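Local coordinates for L-threonine dehydrogenase (Flavobacterium frigidimaris, PDB 2YY7) that catalyses the NAD-dependent oxidation of L-threonine at its 3-hydroxyl and resembles UDP-galactose 4-epimerase among the short-chain dehydrogenase-reductases, at the interface of chains A and B. Numbering follows the deposited sequence. Chains: chain A/B, L-threonine dehydrogenase.

Contact 1: the interface of chains A and B. Residues chain A 152-153, 155-156; chain B 139-140, 142, 145, 148.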
ATOM      1  N   ARG A 152      -6.097  -1.957  -1.921  1.00  8.09           N
ATOM      2  CA  ARG A 152      -5.469  -3.134  -2.518  1.00  8.13           C
ATOM      3  C   ARG A 152      -6.075  -4.418  -1.948  1.00  8.73           C
ATOM      4  O   ARG A 152      -6.358  -5.365  -2.690  1.00  8.25           O
ATOM      5  CB  ARG A 152      -3.957  -3.124  -2.263  1.00  7.43           C
ATOM      6  CG  ARG A 152      -3.181  -1.952  -2.886  1.00  8.59           C
ATOM      7  CD  ARG A 152      -3.109  -2.033  -4.415  1.00  9.23           C
ATOM      8  NE  ARG A 152      -4.286  -1.447  -5.052  1.00 10.27           N
ATOM      9  CZ  ARG A 152      -5.083  -2.087  -5.900  1.00 11.53           C
ATOM     10  NH1 ARG A 152      -4.833  -3.348  -6.222  1.00 11.51           N
ATOM     11  NH2 ARG A 152      -6.130  -1.461  -6.427  1.00 11.20           N
ATOM     12  N   TRP A 153      -6.274  -4.456  -0.632  1.00  8.27           N
ATOM     13  CA  TRP A 153      -6.843  -5.638   0.002  1.00  8.90           C
ATOM     14  C   TRP A 153      -8.324  -5.835  -0.325  1.00  9.61           C
ATOM     15  O   TRP A 153      -8.778  -6.969  -0.467  1.00  8.91           O
ATOM     16  CB  TRP A 153      -6.622  -5.594   1.520  1.00  8.74           C
ATOM     17  CG  TRP A 153      -5.247  -6.061   1.916  1.00 10.61           C
ATOM     18  CD1 TRP A 153      -4.238  -5.306   2.458  1.00 10.47           C
ATOM     19  CD2 TRP A 153      -4.726  -7.393   1.791  1.00 11.79           C
ATOM     20  NE1 TRP A 153      -3.123  -6.091   2.679  1.00  8.61           N
ATOM     21  CE2 TRP A 153      -3.396  -7.372   2.278  1.00  9.52           C
ATOM     22  CE3 TRP A 153      -5.256  -8.601   1.316  1.00  9.88           C
ATOM     23  CZ2 TRP A 153      -2.588  -8.518   2.304  1.00 10.90           C
ATOM     24  CZ3 TRP A 153      -4.451  -9.742   1.341  1.00 11.47           C
ATOM     25  CH2 TRP A 153      -3.130  -9.689   1.833  1.00 12.08           C
ATOM     26  N   GLU A 155      -9.780  -5.070  -3.104  1.00  9.90           N
ATOM     27  CA  GLU A 155      -9.779  -5.613  -4.455  1.00 10.74           C
ATOM     28  C   GLU A 155      -9.348  -7.078  -4.432  1.00 10.57           C
ATOM     29  O   GLU A 155      -9.902  -7.916  -5.151  1.00 10.59           O
ATOM     30  CB  GLU A 155      -8.830  -4.806  -5.337  1.00 10.53           C
ATOM     31  CG  GLU A 155      -8.940  -5.117  -6.813  1.00 14.03           C
ATOM     32  CD  GLU A 155      -8.002  -4.268  -7.643  1.00 20.36           C
ATOM     33  OE1 GLU A 155      -6.775  -4.479  -7.556  1.00 25.37           O
ATOM     34  OE2 GLU A 155      -8.492  -3.386  -8.375  1.00 22.88           O
ATOM     35  N   TYR A 156      -8.352  -7.382  -3.603  1.00 10.86           N
ATOM     36  CA  TYR A 156      -7.864  -8.750  -3.488  1.00 10.04           C
ATOM     37  C   TYR A 156      -8.996  -9.652  -3.001  1.00 10.49           C
ATOM     38  O   TYR A 156      -9.290 -10.676  -3.617  1.00  9.90           O
ATOM     39  CB  TYR A 156      -6.699  -8.835  -2.498  1.00 10.20           C
ATOM     40  CG  TYR A 156      -6.026 -10.192  -2.491  1.00 11.60           C
ATOM     41  CD1 TYR A 156      -5.020 -10.495  -3.411  1.00  9.60           C
ATOM     42  CD2 TYR A 156      -6.420 -11.187  -1.593  1.00 12.85           C
ATOM     43  CE1 TYR A 156      -4.420 -11.753  -3.437  1.00 10.94           C
ATOM     44  CE2 TYR A 156      -5.824 -12.456  -1.616  1.00 10.61           C
ATOM     45  CZ  TYR A 156      -4.824 -12.725  -2.541  1.00 10.89           C
ATOM     46  OH  TYR A 156      -4.221 -13.962  -2.571  1.00 12.05           O
TER
ATOM     47  N   PRO B 139      -0.996  -3.506  -7.482  1.00 10.61           N
ATOM     48  CA  PRO B 139      -0.648  -4.926  -7.356  1.00 11.13           C
ATOM     49  C   PRO B 139      -1.847  -5.804  -7.027  1.00 11.80           C
ATOM     50  O   PRO B 139      -2.675  -5.460  -6.180  1.00 10.87           O
ATOM     51  CB  PRO B 139       0.420  -4.932  -6.253  1.00 10.03           C
ATOM     52  CG  PRO B 139       0.111  -3.690  -5.460  1.00  8.06           C
ATOM     53  CD  PRO B 139      -0.198  -2.693  -6.551  1.00  9.08           C
ATOM     54  N   SER B 140      -1.927  -6.941  -7.711  1.00 11.72           N
ATOM     55  CA  SER B 140      -3.024  -7.873  -7.520  1.00 11.83           C
ATOM     56  C   SER B 140      -2.637  -9.099  -6.693  1.00 11.84           C
ATOM     57  O   SER B 140      -3.438 -10.015  -6.540  1.00 11.34           O
ATOM     58  CB  SER B 140      -3.558  -8.314  -8.884  1.00 11.49           C
ATOM     59  OG  SER B 140      -2.523  -8.902  -9.645  1.00 12.89           O
ATOM     60  N   VAL B 142      -0.752 -10.658  -2.952  1.00 11.10           N
ATOM     61  CA  VAL B 142      -0.475 -10.316  -1.558  1.00 11.63           C
ATOM     62  C   VAL B 142       0.968  -9.814  -1.447  1.00 11.52           C
ATOM     63  O   VAL B 142       1.252  -8.841  -0.744  1.00  9.77           O
ATOM     64  CB  VAL B 142      -0.697 -11.553  -0.635  1.00 12.10           C
ATOM     65  CG1 VAL B 142      -0.019 -12.771  -1.223  1.00 15.71           C
ATOM     66  CG2 VAL B 142      -0.160 -11.282   0.762  1.00 11.28           C
ATOM     67  N   ILE B 145       1.278  -6.294  -2.774  1.00  9.26           N
ATOM     68  CA  ILE B 145       0.697  -5.351  -1.828  1.00  8.85           C
ATOM     69  C   ILE B 145       1.678  -5.079  -0.683  1.00  8.85           C
ATOM     70  O   ILE B 145       1.864  -3.927  -0.272  1.00  9.20           O
ATOM     71  CB  ILE B 145      -0.628  -5.891  -1.242  1.00  8.54           C
ATOM     72  CG1 ILE B 145      -1.640  -6.114  -2.376  1.00  7.61           C
ATOM     73  CG2 ILE B 145      -1.180  -4.906  -0.207  1.00  8.37           C
ATOM     74  CD1 ILE B 145      -2.946  -6.764  -1.930  1.00 10.30           C
ATOM     75  N   GLN B 148       4.469  -2.893  -1.931  1.00  7.31           N
ATOM     76  CA  GLN B 148       4.024  -1.516  -2.140  1.00  7.23           C
ATOM     77  C   GLN B 148       3.910  -0.748  -0.816  1.00  6.63           C
ATOM     78  O   GLN B 148       4.407   0.373  -0.701  1.00  6.33           O
ATOM     79  CB  GLN B 148       2.677  -1.475  -2.868  1.00  6.40           C
ATOM     80  CG  GLN B 148       2.141  -0.055  -3.006  1.00  8.36           C
ATOM     81  CD  GLN B 148       0.830   0.008  -3.746  1.00  8.79           C
ATOM     82  OE1 GLN B 148      -0.144  -0.642  -3.367  1.00 11.40           O
ATOM     83  NE2 GLN B 148       0.795   0.800  -4.811  1.00 11.13           N
TER
HETATM   84  O   HOH W   1      -5.398  -6.427  -4.894  1.00 15.21           O
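A:Arg152 reaches over to B:Pro139 and gives one N-H of its terminal NH1 to the proline's backbone carbonyl O, 3.0 Å away. The bond is somewhat bent, 142° at the hydrogen. It leaves the guanidinium nearly in that group's own plane but meets the carbonyl from above, 46° out of the carbonyl plane. Lower down, the same arginine offers its methylenes: CD packs on the proline ring at CD, 3.7 Å off, and CG and CD lie against the amide OE1 of B:Gln148, whose extended chain crosses the arginine at about a right angle. Beside the arginine, A:Trp153 turns one ring face to B:Ile145, whose CD1 methyl sits 4.1 Å above the ring centre, while the indole CH2 meets B:Val142 CG2 at 3.5 Å. In the second shell, A:Glu155 OE1 holds A:Arg152 NH1 in a same-chain salt bridge of 2.6 Å, gripping the guanidinium at its edge. The arginine chain bends at chi2 and again at chi3 (85°), which folds the guanidinium back towards this carboxylate while keeping NH1 facing the proline. A water joins the A:Arg152 carbonyl O, 2.6 Å away, to the B:Pro139 O at 3.2 Å, a second link to that oxygen. A leucine in place of A:Arg152 would probably leave the B:Pro139 carbonyl without this cross-chain donor and take from A:Glu155 this counter-charge. All the chain A residues lie on helix 142-161; those of chain B lie on the first two turns of the equivalent helix, or in the loop leading into it, so helix flank meets loop and early helix at the border of the two subunits.

Contact 2: the interface of chains A and B. Residues chain A 91, 95, 99, 153; chain B 91, 95, 142, 145, 149.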
ATOM      1  N   TRP A  91      -2.199   2.836  12.025  1.00  9.93           N
ATOM      2  CA  TRP A  91      -1.982   1.713  11.121  1.00 10.09           C
ATOM      3  C   TRP A  91      -2.714   0.481  11.655  1.00 11.47           C
ATOM      4  O   TRP A  91      -3.427  -0.203  10.918  1.00 11.82           O
ATOM      5  CB  TRP A  91      -0.477   1.435  10.980  1.00  9.39           C
ATOM      6  CG  TRP A  91      -0.128   0.214  10.152  1.00 10.47           C
ATOM      7  CD1 TRP A  91       0.301  -0.998  10.619  1.00  9.98           C
ATOM      8  CD2 TRP A  91      -0.183   0.094   8.723  1.00  8.67           C
ATOM      9  NE1 TRP A  91       0.518  -1.864   9.571  1.00 10.61           N
ATOM     10  CE2 TRP A  91       0.229  -1.219   8.396  1.00 10.56           C
ATOM     11  CE3 TRP A  91      -0.538   0.968   7.686  1.00  9.37           C
ATOM     12  CZ2 TRP A  91       0.293  -1.681   7.073  1.00  8.49           C
ATOM     13  CZ3 TRP A  91      -0.474   0.507   6.368  1.00  9.18           C
ATOM     14  CH2 TRP A  91      -0.063  -0.803   6.077  1.00  9.32           C
ATOM     15  N   MET A  95      -6.010  -0.734   9.469  1.00  8.45           N
ATOM     16  CA  MET A  95      -5.812  -1.977   8.728  1.00  8.96           C
ATOM     17  C   MET A  95      -6.515  -3.195   9.314  1.00  9.44           C
ATOM     18  O   MET A  95      -7.220  -3.915   8.601  1.00  9.96           O
ATOM     19  CB  MET A  95      -4.315  -2.306   8.598  1.00  9.16           C
ATOM     20  CG  MET A  95      -3.508  -1.333   7.741  1.00  6.82           C
ATOM     21  SD  MET A  95      -4.261  -1.000   6.126  1.00 10.57           S
ATOM     22  CE  MET A  95      -4.196  -2.623   5.330  1.00  6.47           C
ATOM     23  N   PHE A  99      -9.442  -5.815   8.003  1.00  8.20           N
ATOM     24  CA  PHE A  99      -9.204  -7.248   7.840  1.00  9.08           C
ATOM     25  C   PHE A  99     -10.303  -8.062   8.526  1.00  8.64           C
ATOM     26  O   PHE A  99     -10.760  -9.075   7.989  1.00  8.99           O
ATOM     27  CB  PHE A  99      -7.834  -7.653   8.399  1.00  9.57           C
ATOM     28  CG  PHE A  99      -6.673  -7.286   7.508  1.00  9.24           C
ATOM     29  CD1 PHE A  99      -6.651  -7.680   6.171  1.00 12.26           C
ATOM     30  CD2 PHE A  99      -5.598  -6.554   8.008  1.00 11.89           C
ATOM     31  CE1 PHE A  99      -5.574  -7.350   5.342  1.00 10.55           C
ATOM     32  CE2 PHE A  99      -4.517  -6.219   7.189  1.00  8.25           C
ATOM     33  CZ  PHE A  99      -4.507  -6.618   5.853  1.00 10.11           C
ATOM     34  N   TRP A 153      -6.274  -4.456  -0.632  1.00  8.27           N
ATOM     35  CA  TRP A 153      -6.843  -5.638   0.002  1.00  8.90           C
ATOM     36  C   TRP A 153      -8.324  -5.835  -0.325  1.00  9.61           C
ATOM     37  O   TRP A 153      -8.778  -6.969  -0.467  1.00  8.91           O
ATOM     38  CB  TRP A 153      -6.622  -5.594   1.520  1.00  8.74           C
ATOM     39  CG  TRP A 153      -5.247  -6.061   1.916  1.00 10.61           C
ATOM     40  CD1 TRP A 153      -4.238  -5.306   2.458  1.00 10.47           C
ATOM     41  CD2 TRP A 153      -4.726  -7.393   1.791  1.00 11.79           C
ATOM     42  NE1 TRP A 153      -3.123  -6.091   2.679  1.00  8.61           N
ATOM     43  CE2 TRP A 153      -3.396  -7.372   2.278  1.00  9.52           C
ATOM     44  CE3 TRP A 153      -5.256  -8.601   1.316  1.00  9.88           C
ATOM     45  CZ2 TRP A 153      -2.588  -8.518   2.304  1.00 10.90           C
ATOM     46  CZ3 TRP A 153      -4.451  -9.742   1.341  1.00 11.47           C
ATOM     47  CH2 TRP A 153      -3.130  -9.689   1.833  1.00 12.08           C
TER
ATOM     48  N   TRP B  91       1.762 -11.558   4.588  1.00 10.92           N
ATOM     49  CA  TRP B  91       1.541 -10.174   4.996  1.00 11.41           C
ATOM     50  C   TRP B  91       2.226  -9.898   6.335  1.00 11.73           C
ATOM     51  O   TRP B  91       2.895  -8.876   6.511  1.00 11.70           O
ATOM     52  CB  TRP B  91       0.035  -9.902   5.101  1.00 11.82           C
ATOM     53  CG  TRP B  91      -0.314  -8.539   5.616  1.00 10.96           C
ATOM     54  CD1 TRP B  91      -0.834  -8.235   6.843  1.00 10.77           C
ATOM     55  CD2 TRP B  91      -0.176  -7.295   4.918  1.00 10.76           C
ATOM     56  NE1 TRP B  91      -1.030  -6.878   6.951  1.00 11.84           N
ATOM     57  CE2 TRP B  91      -0.635  -6.277   5.782  1.00 11.97           C
ATOM     58  CE3 TRP B  91       0.293  -6.940   3.643  1.00 10.40           C
ATOM     59  CZ2 TRP B  91      -0.641  -4.924   5.415  1.00  9.90           C
ATOM     60  CZ3 TRP B  91       0.288  -5.594   3.278  1.00  9.90           C
ATOM     61  CH2 TRP B  91      -0.176  -4.604   4.164  1.00 12.11           C
ATOM     62  N   MET B  95       5.569  -7.478   6.170  1.00  8.29           N
ATOM     63  CA  MET B  95       5.371  -6.157   6.764  1.00  8.28           C
ATOM     64  C   MET B  95       6.055  -5.945   8.103  1.00  8.20           C
ATOM     65  O   MET B  95       6.800  -4.982   8.284  1.00  7.66           O
ATOM     66  CB  MET B  95       3.879  -5.843   6.938  1.00  8.44           C
ATOM     67  CG  MET B  95       3.112  -5.650   5.639  1.00  8.86           C
ATOM     68  SD  MET B  95       3.959  -4.574   4.464  1.00 11.39           S
ATOM     69  CE  MET B  95       4.008  -2.999   5.370  1.00 10.09           C
ATOM     70  N   VAL B 142      -0.752 -10.658  -2.952  1.00 11.10           N
ATOM     71  CA  VAL B 142      -0.475 -10.316  -1.558  1.00 11.63           C
ATOM     72  C   VAL B 142       0.968  -9.814  -1.447  1.00 11.52           C
ATOM     73  O   VAL B 142       1.252  -8.841  -0.744  1.00  9.77           O
ATOM     74  CB  VAL B 142      -0.697 -11.553  -0.635  1.00 12.10           C
ATOM     75  CG1 VAL B 142      -0.019 -12.771  -1.223  1.00 15.71           C
ATOM     76  CG2 VAL B 142      -0.160 -11.282   0.762  1.00 11.28           C
ATOM     77  N   ILE B 145       1.278  -6.294  -2.774  1.00  9.26           N
ATOM     78  CA  ILE B 145       0.697  -5.351  -1.828  1.00  8.85           C
ATOM     79  C   ILE B 145       1.678  -5.079  -0.683  1.00  8.85           C
ATOM     80  O   ILE B 145       1.864  -3.927  -0.272  1.00  9.20           O
ATOM     81  CB  ILE B 145      -0.628  -5.891  -1.242  1.00  8.54           C
ATOM     82  CG1 ILE B 145      -1.640  -6.114  -2.376  1.00  7.61           C
ATOM     83  CG2 ILE B 145      -1.180  -4.906  -0.207  1.00  8.37           C
ATOM     84  CD1 ILE B 145      -2.946  -6.764  -1.930  1.00 10.30           C
ATOM     85  N   ALA B 149       3.266  -1.350   0.178  1.00  6.12           N
ATOM     86  CA  ALA B 149       3.121  -0.715   1.494  1.00  7.49           C
ATOM     87  C   ALA B 149       4.503  -0.545   2.129  1.00  8.00           C
ATOM     88  O   ALA B 149       4.763   0.433   2.836  1.00  7.80           O
ATOM     89  CB  ALA B 149       2.237  -1.564   2.400  1.00  7.05           C
TER
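A:Trp91 and B:Trp91 share the same helical backbone conformation in helix 87-106 of their respective chains, and the two indoles come from opposite directions to meet at CZ2, 3.8 Å apart. In this extended-type short-chain dehydrogenase-reductase, of the NAD-dependent epimerase/dehydratase family, helices 87-106 and 142-161 of both chains form a four-helix bundle, the arrangement by which such enzymes commonly pair. B:Trp91 stands with CG anti to its backbone nitrogen (chi1 176°), which sends the indole out from its own helix and in among the aromatic groups of chain A. One face of it receives two edges. A:Trp153 stands upright on the ring, the two planes 90° apart, with the indole nitrogen NE1 3.5 Å from B:Trp91 CZ3 and the benzo carbon CZ2 3.5 Å from CE3. This brings the N-H side of the indole over the six-membered ring, where the aromatic cloud may receive it, although the contact is chiefly one of packing. A:Phe99 takes the five-membered ring next door, its plane tilted 65° from the indole, and touches with its rim: CE2 lies 3.6 Å from B:Trp91 NE1, and CZ 3.9 Å from CE2 of the same indole. The opposite face is backed within chain B by B:Met95, whose CG rests 3.5 Å above the ring plane towards the rim, so the indole is clasped between its own chain and the partner. A:Phe99 also sets its neighbour: its CE1 covers the face of A:Trp153 turned away from B:Ile145, which should limit how far that indole can tip. The methyl CE of A:Met95 approaches B:Trp91 CZ2 at 4.2 Å, while A:Met95 CG lies over the ring centre of A:Trp91.

Contact 1 and contact 2 lie side by side, the centres of their C-alpha atoms about 8 Å apart, and share A:Trp153, B:Val142 and B:Ile145. In contact 1 the shared indole offers a face to B:Ile145 and its CH2 corner to B:Val142; in contact 2 its NE1 and CZ2 edge meets B:Trp91. Contact 1 adds polar links between the middle of helix 142-161 in chain A and the loop before it in chain B, whereas contact 2 brings in helix 87-106 and an aromatic cluster close to the two-fold axis. Symmetry repeats each. Since helix 142-161 also carries A:Lys147, which contacts NAD, the pairing probably helps steady the cofactor site.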